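Local coordinates for protein nucleotide pyrophosphohydrolase (Bacillus cereus, PDB 5IE9) that probably hydrolyses nucleoside triphosphates to nucleoside monophosphates and pyrophosphate as a manganese-binding member of the MazG family, at residues D8-V13 and M77-N82. Sequence-based numbering, arbitrary orientation.
Sequences DMQKEV and MANSLN
The side-chain amides of Q10 and N79 meet edge to edge, nearly coplanar, with their planes 9° apart. The methyl of A78 sits off one face of the Q10 amide, beyond its nitrogen end, with NE2 of Q10 3.9 Å from CB of A78. V13 comes in obliquely beyond the other end of the N79 amide and somewhat to the same side of the shared plane as A78, its CG1 4.1 Å from the atom modelled as OD1 of N79. This joins helix 6-17 to the C-terminal end of helix 62-80 in the all-helical MazG fold. The register pairs Q10 with N79, their CA atoms 6.9 Å apart. As modelled, NE2 of Q10 lies 2.9 Å from ND2 of N79, and O of Q10 lies 3.0 Å from OD1 of N79. The N79 amide is probably turned over, so the identity of these two ends is doubtful. Beyond CG the Q10 chain is extended (chi2 -172°), which carries its amide to the link between helices 62-80 and 85-96. There OE1 accepts a hydrogen bond from N of L85, the first residue of helix 85-96, and NE2 donates one to O of I83. The two bonds fix the amide's rotation. V13 also packs on F72, I75 and C76, and on H89 of the second subunit. Helix 62-80 ends in a Schellman motif with N82 as C-prime residue at positive phi. Within it, N of N82 bonds to O of N79 at 3.0 Å.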
ATOM      1  N   ASP C   8      26.405  -6.584  -3.283  1.00 88.58           N
ATOM      2  CA  ASP C   8      26.651  -6.325  -4.708  1.00 88.49           C
ATOM      3  C   ASP C   8      25.424  -5.788  -5.455  1.00 84.71           C
ATOM      4  O   ASP C   8      25.553  -4.852  -6.244  1.00 84.26           O
ATOM      5  CB  ASP C   8      27.200  -7.569  -5.417  1.00 92.52           C
ATOM      6  CG  ASP C   8      28.623  -7.916  -4.996  1.00 97.99           C
ATOM      7  OD1 ASP C   8      29.435  -6.999  -4.725  1.00 99.52           O
ATOM      8  OD2 ASP C   8      28.926  -9.126  -4.940  1.00100.92           O
ATOM      9  N   MET C   9      24.248  -6.374  -5.204  1.00 82.17           N
ATOM     10  CA  MET C   9      22.985  -5.907  -5.804  1.00 78.24           C
ATOM     11  C   MET C   9      22.729  -4.441  -5.450  1.00 75.26           C
ATOM     12  O   MET C   9      22.273  -3.672  -6.295  1.00 72.63           O
ATOM     13  CB  MET C   9      21.790  -6.763  -5.370  1.00 78.90           C
ATOM     14  CG  MET C   9      22.053  -8.260  -5.300  1.00 82.86           C
ATOM     15  SD  MET C   9      20.672  -9.422  -5.415  1.00 85.80           S
ATOM     16  CE  MET C   9      19.281  -8.548  -4.700  1.00 83.54           C
ATOM     17  N   GLN C  10      23.041  -4.071  -4.204  1.00 75.38           N
ATOM     18  CA  GLN C  10      22.964  -2.683  -3.739  1.00 75.40           C
ATOM     19  C   GLN C  10      23.997  -1.787  -4.429  1.00 77.31           C
ATOM     20  O   GLN C  10      23.655  -0.686  -4.869  1.00 77.46           O
ATOM     21  CB  GLN C  10      23.055  -2.593  -2.205  1.00 77.24           C
ATOM     22  CG  GLN C  10      21.828  -3.150  -1.495  1.00 77.21           C
ATOM     23  CD  GLN C  10      21.804  -2.912   0.001  1.00 81.32           C
ATOM     24  OE1 GLN C  10      21.885  -3.854   0.789  1.00 85.32           O
ATOM     25  NE2 GLN C  10      21.661  -1.658   0.405  1.00 83.23           N
ATOM     26  N   LYS C  11      25.239  -2.272  -4.542  1.00 79.86           N
ATOM     27  CA  LYS C  11      26.308  -1.598  -5.314  1.00 81.33           C
ATOM     28  C   LYS C  11      25.932  -1.388  -6.789  1.00 79.60           C
ATOM     29  O   LYS C  11      26.216  -0.335  -7.362  1.00 80.37           O
ATOM     30  CB  LYS C  11      27.636  -2.372  -5.218  1.00 85.32           C
ATOM     31  CG  LYS C  11      28.451  -2.115  -3.957  1.00 88.88           C
ATOM     32  CD  LYS C  11      29.656  -3.046  -3.858  1.00 93.30           C
ATOM     33  N   GLU C  12      25.290  -2.398  -7.377  1.00 78.31           N
ATOM     34  CA  GLU C  12      24.849  -2.389  -8.770  1.00 79.14           C
ATOM     35  C   GLU C  12      23.788  -1.314  -9.028  1.00 77.55           C
ATOM     36  O   GLU C  12      23.815  -0.648 -10.069  1.00 77.72           O
ATOM     37  CB  GLU C  12      24.310  -3.771  -9.140  1.00 80.90           C
ATOM     38  CG  GLU C  12      24.160  -4.040 -10.628  1.00 86.11           C
ATOM     39  CD  GLU C  12      23.777  -5.478 -10.942  1.00 89.50           C
ATOM     40  OE1 GLU C  12      23.892  -6.349 -10.052  1.00 89.26           O
ATOM     41  OE2 GLU C  12      23.368  -5.743 -12.095  1.00 93.29           O
ATOM     42  N   VAL C  13      22.865  -1.152  -8.074  1.00 75.87           N
ATOM     43  CA  VAL C  13      21.804  -0.142  -8.163  1.00 73.90           C
ATOM     44  C   VAL C  13      22.387   1.245  -7.903  1.00 75.08           C
ATOM     45  O   VAL C  13      22.022   2.220  -8.581  1.00 76.50           O
ATOM     46  CB  VAL C  13      20.619  -0.467  -7.232  1.00 71.85           C
ATOM     47  CG1 VAL C  13      19.644   0.701  -7.116  1.00 71.74           C
ATOM     48  CG2 VAL C  13      19.881  -1.696  -7.733  1.00 72.32           C
ATOM     49  N   MET C  77      15.730   2.914  -1.713  1.00 71.01           N
ATOM     50  CA  MET C  77      15.404   3.409  -0.381  1.00 71.79           C
ATOM     51  C   MET C  77      16.578   3.162   0.579  1.00 72.27           C
ATOM     52  O   MET C  77      17.053   4.092   1.241  1.00 73.27           O
ATOM     53  CB  MET C  77      14.109   2.739   0.104  1.00 73.48           C
ATOM     54  CG  MET C  77      13.695   3.016   1.545  1.00 77.27           C
ATOM     55  SD  MET C  77      12.860   4.597   1.747  1.00 84.37           S
ATOM     56  CE  MET C  77      11.169   4.164   1.335  1.00 80.80           C
ATOM     57  N   ALA C  78      17.058   1.918   0.607  1.00 70.48           N
ATOM     58  CA  ALA C  78      18.117   1.499   1.514  1.00 71.60           C
ATOM     59  C   ALA C  78      19.443   2.211   1.234  1.00 74.42           C
ATOM     60  O   ALA C  78      20.141   2.613   2.168  1.00 77.07           O
ATOM     61  CB  ALA C  78      18.289  -0.010   1.463  1.00 70.42           C
ATOM     62  N   ASN C  79      19.772   2.372  -0.048  1.00 74.04           N
ATOM     63  CA  ASN C  79      20.989   3.058  -0.467  1.00 75.68           C
ATOM     64  C   ASN C  79      20.944   4.534  -0.115  1.00 77.29           C
ATOM     65  O   ASN C  79      21.897   5.068   0.451  1.00 79.39           O
ATOM     66  CB  ASN C  79      21.205   2.903  -1.966  1.00 75.91           C
ATOM     67  CG  ASN C  79      21.585   1.489  -2.386  1.00 76.30           C
ATOM     68  OD1 ASN C  79      21.741   1.233  -3.579  1.00 77.46           O
ATOM     69  ND2 ASN C  79      21.734   0.574  -1.432  1.00 75.35           N
ATOM     70  N   SER C  80      19.820   5.172  -0.454  1.00 77.66           N
ATOM     71  CA  SER C  80      19.484   6.555  -0.082  1.00 79.48           C
ATOM     72  C   SER C  80      19.813   6.909   1.377  1.00 80.90           C
ATOM     73  O   SER C  80      20.300   8.009   1.650  1.00 82.41           O
ATOM     74  CB  SER C  80      17.997   6.806  -0.365  1.00 78.63           C
ATOM     75  OG  SER C  80      17.517   7.998   0.228  1.00 82.92           O
ATOM     76  N   LEU C  81      19.563   5.963   2.288  1.00 80.28           N
ATOM     77  CA  LEU C  81      19.724   6.169   3.736  1.00 81.53           C
ATOM     78  C   LEU C  81      20.899   5.385   4.339  1.00 83.97           C
ATOM     79  O   LEU C  81      20.946   5.159   5.554  1.00 85.06           O
ATOM     80  CB  LEU C  81      18.416   5.829   4.474  1.00 78.36           C
ATOM     81  CG  LEU C  81      17.083   6.389   3.967  1.00 76.63           C
ATOM     82  CD1 LEU C  81      15.927   5.603   4.566  1.00 75.05           C
ATOM     83  CD2 LEU C  81      16.931   7.878   4.238  1.00 77.54           C
ATOM     84  N   ASN C  82      21.840   4.978   3.484  1.00 85.81           N
ATOM     85  CA  ASN C  82      23.041   4.220   3.882  1.00 88.98           C
ATOM     86  C   ASN C  82      22.763   2.950   4.710  1.00 87.62           C
ATOM     87  O   ASN C  82      23.566   2.556   5.561  1.00 90.37           O
ATOM     88  CB  ASN C  82      24.079   5.139   4.553  1.00 94.07           C
ATOM     89  CG  ASN C  82      24.811   6.025   3.555  1.00 98.35           C
ATOM     90  OD1 ASN C  82      26.020   5.890   3.368  1.00103.74           O
ATOM     91  ND2 ASN C  82      24.082   6.930   2.903  1.00 97.55           N
TER